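Local structure of copper homeostasis operon regulatory protein (3AAI) at residues 40-43 and 44-48; 47-50 and 51-54. The protein probably binds operator DNA as a metal-responsive transcriptional repressor of the CsoR family, controlling genes of copper homeostasis. All coordinates share one frame; numbering follows the deposited sequence.

Contact 1 of 2, residues 40-43 and 44-48; sequences YCVD and VLKQL
V44 and L45 pack against the carbonyls of Y40 and C41 in the first turn of helix 41-69, where the inner parts of the side chains are tightly packed. V44 N donates to Y40 O at 3.0 Å, and V44 CG2 rests 3.6 Å from the same Y40 O. Y40 occupies the N-cap position, and its carbonyl is the first acceptor of the helix. One residue on, L45 N reaches C41 O at 2.9 Å; chi1 of -68° turns L45 CG back toward the preceding turn, 3.2 Å from C41 O. K46 CG and Q47 CG press likewise on V42 O and D43 O, 3.3 Å and 3.1 Å away, the oxygens to which their own backbone N atoms bond. Apolar V44 and L45 suit buried places, L45 packing on V62 of the second subunit while C41 lies against H66 there. These i to i+4 bonds open the second helix of the all-alpha, helical-bundle fold of the CsoR family; in relatives a cysteine near the start of this helix takes part in metal sensing, so C41 may do the same. The outer ends are looser. The extended K46 chain runs alongside V42, with CE 4.2 Å from V42 CG1, and carries NZ to a salt bridge with E89 of the second subunit. Farther along, the carboxylate of D43 and the amide of Q47, whose chain bends at chi2 (-65°), stand nearly perpendicular (88°) without a hydrogen bond between them, while Q47 OE1 is hydrogen-bonded to H26 on helix 10-34.

Contact 2 of 2, residues 47-50 and 51-54; sequences QLKA and VEGA
V51, the first residue of 51-54, donates its N-H to Q47 O at 2.9 Å with an N-H...O angle of 160°. Its CG2 branch lies 3.4 Å from the same Q47 O, placed beside the backbone N because CG1 takes the position anti to it (chi1 172°). A compact apolar residue suits this buried place: V51 touches H26 of helix 10-34 and L55 of the second subunit. At E52 the backbone N bonds to L48 O, an oxygen whose place is less certain, while the side chain runs alongside that of K49, both pointing the same way. The two are oppositely charged, yet their charged ends are not in contact in the model, and their exact placing is doubtful. The carboxylate of E52 also comes near D56 of the second subunit, a like-charge approach that could favour protonation of one of the pair. G53 follows, its N 2.9 Å from K49 O; it adds no side chain to this turn. A54 ends the segment with a bond of 3.1 Å from its N to A50 O, and its small methyl, CB, sits 3.9 Å from A50 O. Unbroken i to i+4 bonding, with L48 and V51 turned into the interfaces and K49 more open to solvent, is characteristic of an amphipathic helix in the four-helix bundle of CsoR-type repressors.

Overall arrangement
Both contacts belong to helix 41-69 and follow one another along it: 40-43 with 44-48 at its N-terminal start, then 47-50 with 51-54 farther in, with Q47 and L48 shared. Their centres are about 10 Å apart, and the centre of contact 1 lies about 18 Å from the chain's centre, against about 9 Å for contact 2, so the helix runs inward from the end of the molecule. In both, helix 10-34 covers one side and the second subunit another. This stretch therefore joins the chain's own helical packing to the dimer interface, a single helix carrying the packing between subunits from its N-terminal end toward the middle of the bundle.

Contact 1 of 2, residues 40-43 and 44-48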
ATOM      1  N   TYR A  40      17.065  -6.069 -16.678  1.00 50.62           N
ATOM      2  CA  TYR A  40      17.534  -5.225 -15.584  1.00 51.50           C
ATOM      3  C   TYR A  40      16.430  -5.187 -14.527  1.00 50.02           C
ATOM      4  O   TYR A  40      15.558  -4.318 -14.555  1.00 49.14           O
ATOM      5  CB  TYR A  40      17.822  -3.814 -16.106  1.00 61.00           C
ATOM      6  CG  TYR A  40      19.047  -3.742 -16.992  1.00 71.85           C
ATOM      7  CD1 TYR A  40      20.327  -3.735 -16.439  1.00 73.77           C
ATOM      8  CD2 TYR A  40      18.929  -3.721 -18.381  1.00 75.13           C
ATOM      9  CE1 TYR A  40      21.461  -3.714 -17.245  1.00 78.39           C
ATOM     10  CE2 TYR A  40      20.059  -3.700 -19.199  1.00 78.55           C
ATOM     11  CZ  TYR A  40      21.321  -3.696 -18.621  1.00 78.28           C
ATOM     12  OH  TYR A  40      22.445  -3.678 -19.416  1.00 86.15           O
ATOM     13  N   CYS A  41      16.471  -6.145 -13.607  1.00 48.16           N
ATOM     14  CA  CYS A  41      15.473  -6.260 -12.544  1.00 49.22           C
ATOM     15  C   CYS A  41      15.058  -4.951 -11.893  1.00 42.28           C
ATOM     16  O   CYS A  41      13.870  -4.680 -11.741  1.00 41.64           O
ATOM     17  CB  CYS A  41      15.967  -7.219 -11.460  1.00 48.95           C
ATOM     18  SG  CYS A  41      15.996  -8.933 -11.978  1.00 50.63           S
ATOM     19  N   VAL A  42      16.039  -4.146 -11.503  1.00 43.45           N
ATOM     20  CA  VAL A  42      15.760  -2.878 -10.857  1.00 41.12           C
ATOM     21  C   VAL A  42      14.987  -1.919 -11.756  1.00 41.67           C
ATOM     22  O   VAL A  42      14.101  -1.204 -11.283  1.00 35.77           O
ATOM     23  CB  VAL A  42      17.063  -2.193 -10.387  1.00 47.76           C
ATOM     24  CG1 VAL A  42      16.745  -0.840  -9.767  1.00 43.45           C
ATOM     25  CG2 VAL A  42      17.771  -3.074  -9.375  1.00 53.46           C
ATOM     26  N   ASP A  43      15.316  -1.893 -13.045  1.00 41.59           N
ATOM     27  CA  ASP A  43      14.608  -1.001 -13.959  1.00 42.33           C
ATOM     28  C   ASP A  43      13.182  -1.504 -14.134  1.00 36.98           C
ATOM     29  O   ASP A  43      12.241  -0.717 -14.196  1.00 38.25           O
ATOM     30  CB  ASP A  43      15.311  -0.924 -15.323  1.00 45.00           C
ATOM     31  CG  ASP A  43      14.743   0.191 -16.213  1.00 59.99           C
ATOM     32  OD1 ASP A  43      14.468   1.294 -15.690  1.00 66.75           O
ATOM     33  OD2 ASP A  43      14.583  -0.020 -17.433  1.00 57.34           O
ATOM     34  N   VAL A  44      13.028  -2.820 -14.210  1.00 32.10           N
ATOM     35  CA  VAL A  44      11.705  -3.408 -14.351  1.00 33.73           C
ATOM     36  C   VAL A  44      10.859  -3.075 -13.123  1.00 34.17           C
ATOM     37  O   VAL A  44       9.671  -2.762 -13.248  1.00 32.46           O
ATOM     38  CB  VAL A  44      11.781  -4.943 -14.530  1.00 31.40           C
ATOM     39  CG1 VAL A  44      10.386  -5.562 -14.388  1.00 38.55           C
ATOM     40  CG2 VAL A  44      12.328  -5.268 -15.904  1.00 30.84           C
ATOM     41  N   LEU A  45      11.464  -3.138 -11.935  1.00 33.83           N
ATOM     42  CA  LEU A  45      10.732  -2.817 -10.708  1.00 31.50           C
ATOM     43  C   LEU A  45      10.311  -1.354 -10.744  1.00 30.76           C
ATOM     44  O   LEU A  45       9.192  -1.007 -10.355  1.00 33.10           O
ATOM     45  CB  LEU A  45      11.590  -3.078  -9.465  1.00 37.78           C
ATOM     46  CG  LEU A  45      11.914  -4.546  -9.168  1.00 45.38           C
ATOM     47  CD1 LEU A  45      12.740  -4.632  -7.884  1.00 41.46           C
ATOM     48  CD2 LEU A  45      10.617  -5.351  -9.038  1.00 31.70           C
ATOM     49  N   LYS A  46      11.208  -0.499 -11.223  1.00 32.32           N
ATOM     50  CA  LYS A  46      10.906   0.925 -11.326  1.00 33.89           C
ATOM     51  C   LYS A  46       9.816   1.209 -12.353  1.00 28.29           C
ATOM     52  O   LYS A  46       8.958   2.065 -12.132  1.00 33.17           O
ATOM     53  CB  LYS A  46      12.163   1.718 -11.689  1.00 33.25           C
ATOM     54  CG  LYS A  46      13.141   1.882 -10.531  1.00 43.50           C
ATOM     55  CD  LYS A  46      14.250   2.855 -10.890  1.00 43.43           C
ATOM     56  CE  LYS A  46      15.222   3.031  -9.743  1.00 50.73           C
ATOM     57  NZ  LYS A  46      16.327   3.956 -10.111  1.00 49.42           N
ATOM     58  N   GLN A  47       9.856   0.513 -13.485  1.00 28.12           N
ATOM     59  CA  GLN A  47       8.836   0.731 -14.512  1.00 34.16           C
ATOM     60  C   GLN A  47       7.469   0.317 -13.946  1.00 31.59           C
ATOM     61  O   GLN A  47       6.475   1.027 -14.113  1.00 28.53           O
ATOM     62  CB  GLN A  47       9.148  -0.081 -15.778  1.00 26.73           C
ATOM     63  CG  GLN A  47      10.433   0.317 -16.522  1.00 33.50           C
ATOM     64  CD  GLN A  47      10.393   1.728 -17.104  1.00 39.24           C
ATOM     65  OE1 GLN A  47       9.324   2.325 -17.265  1.00 27.55           O
ATOM     66  NE2 GLN A  47      11.560   2.258 -17.437  1.00 36.30           N
ATOM     67  N   LEU A  48       7.430  -0.827 -13.266  1.00 28.10           N
ATOM     68  CA  LEU A  48       6.189  -1.325 -12.681  1.00 27.60           C
ATOM     69  C   LEU A  48       5.604  -0.326 -11.694  1.00 33.11           C
ATOM     70  O   LEU A  48       4.400  -0.052 -11.709  1.00 31.86           O
ATOM     71  CB  LEU A  48       6.431  -2.658 -11.969  1.00 28.92           C
ATOM     72  CG  LEU A  48       6.600  -3.876 -12.870  1.00 29.04           C
ATOM     73  CD1 LEU A  48       7.079  -5.056 -12.038  1.00 30.78           C
ATOM     74  CD2 LEU A  48       5.276  -4.183 -13.576  1.00 30.40           C
TER

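Contact 2 of 2, residues 47-50 and 51-54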
ATOM      1  N   GLN A  47       9.856   0.513 -13.485  1.00 28.12           N
ATOM      2  CA  GLN A  47       8.836   0.731 -14.512  1.00 34.16           C
ATOM      3  C   GLN A  47       7.469   0.317 -13.946  1.00 31.59           C
ATOM      4  O   GLN A  47       6.475   1.027 -14.113  1.00 28.53           O
ATOM      5  CB  GLN A  47       9.148  -0.081 -15.778  1.00 26.73           C
ATOM      6  CG  GLN A  47      10.433   0.317 -16.522  1.00 33.50           C
ATOM      7  CD  GLN A  47      10.393   1.728 -17.104  1.00 39.24           C
ATOM      8  OE1 GLN A  47       9.324   2.325 -17.265  1.00 27.55           O
ATOM      9  NE2 GLN A  47      11.560   2.258 -17.437  1.00 36.30           N
ATOM     10  N   LEU A  48       7.430  -0.827 -13.266  1.00 28.10           N
ATOM     11  CA  LEU A  48       6.189  -1.325 -12.681  1.00 27.60           C
ATOM     12  C   LEU A  48       5.604  -0.326 -11.694  1.00 33.11           C
ATOM     13  O   LEU A  48       4.400  -0.052 -11.709  1.00 31.86           O
ATOM     14  CB  LEU A  48       6.431  -2.658 -11.969  1.00 28.92           C
ATOM     15  CG  LEU A  48       6.600  -3.876 -12.870  1.00 29.04           C
ATOM     16  CD1 LEU A  48       7.079  -5.056 -12.038  1.00 30.78           C
ATOM     17  CD2 LEU A  48       5.276  -4.183 -13.576  1.00 30.40           C
ATOM     18  N   LYS A  49       6.462   0.219 -10.834  1.00 33.19           N
ATOM     19  CA  LYS A  49       6.017   1.187  -9.849  1.00 30.09           C
ATOM     20  C   LYS A  49       5.526   2.451 -10.535  1.00 34.39           C
ATOM     21  O   LYS A  49       4.619   3.123 -10.038  1.00 29.69           O
ATOM     22  CB  LYS A  49       7.145   1.518  -8.863  1.00 38.82           C
ATOM     23  CG  LYS A  49       7.484   0.375  -7.917  1.00 53.03           C
ATOM     24  CD  LYS A  49       6.268  -0.035  -7.089  1.00 58.16           C
ATOM     25  CE  LYS A  49       6.491  -1.358  -6.367  1.00 62.99           C
ATOM     26  NZ  LYS A  49       7.616  -1.294  -5.395  1.00 67.36           N
ATOM     27  N   ALA A  50       6.132   2.771 -11.676  1.00 30.33           N
ATOM     28  CA  ALA A  50       5.753   3.949 -12.444  1.00 29.47           C
ATOM     29  C   ALA A  50       4.351   3.734 -13.020  1.00 29.81           C
ATOM     30  O   ALA A  50       3.505   4.626 -12.963  1.00 33.56           O
ATOM     31  CB  ALA A  50       6.778   4.200 -13.579  1.00 23.87           C
ATOM     32  N   VAL A  51       4.111   2.554 -13.580  1.00 30.24           N
ATOM     33  CA  VAL A  51       2.802   2.236 -14.133  1.00 34.57           C
ATOM     34  C   VAL A  51       1.771   2.222 -13.007  1.00 32.79           C
ATOM     35  O   VAL A  51       0.652   2.714 -13.173  1.00 33.47           O
ATOM     36  CB  VAL A  51       2.809   0.869 -14.852  1.00 37.61           C
ATOM     37  CG1 VAL A  51       1.387   0.472 -15.261  1.00 34.42           C
ATOM     38  CG2 VAL A  51       3.691   0.955 -16.095  1.00 33.81           C
ATOM     39  N   GLU A  52       2.153   1.670 -11.859  1.00 29.78           N
ATOM     40  CA  GLU A  52       1.245   1.624 -10.717  1.00 35.88           C
ATOM     41  C   GLU A  52       0.877   3.044 -10.308  1.00 34.54           C
ATOM     42  O   GLU A  52      -0.260   3.312  -9.921  1.00 29.55           O
ATOM     43  CB  GLU A  52       1.891   0.894  -9.533  1.00 37.97           C
ATOM     44  CG  GLU A  52       2.271  -0.544  -9.844  1.00 54.13           C
ATOM     45  CD  GLU A  52       2.754  -1.313  -8.628  1.00 60.80           C
ATOM     46  OE1 GLU A  52       3.644  -0.811  -7.907  1.00 62.05           O
ATOM     47  OE2 GLU A  52       2.246  -2.429  -8.400  1.00 61.18           O
ATOM     48  N   GLY A  53       1.843   3.958 -10.410  1.00 36.78           N
ATOM     49  CA  GLY A  53       1.592   5.348 -10.059  1.00 30.06           C
ATOM     50  C   GLY A  53       0.611   6.018 -11.012  1.00 35.19           C
ATOM     51  O   GLY A  53      -0.247   6.796 -10.593  1.00 32.99           O
ATOM     52  N   ALA A  54       0.733   5.724 -12.303  1.00 26.60           N
ATOM     53  CA  ALA A  54      -0.164   6.310 -13.287  1.00 34.78           C
ATOM     54  C   ALA A  54      -1.598   5.813 -13.049  1.00 33.57           C
ATOM     55  O   ALA A  54      -2.558   6.565 -13.206  1.00 32.52           O
ATOM     56  CB  ALA A  54       0.303   5.954 -14.699  1.00 32.94           C
TER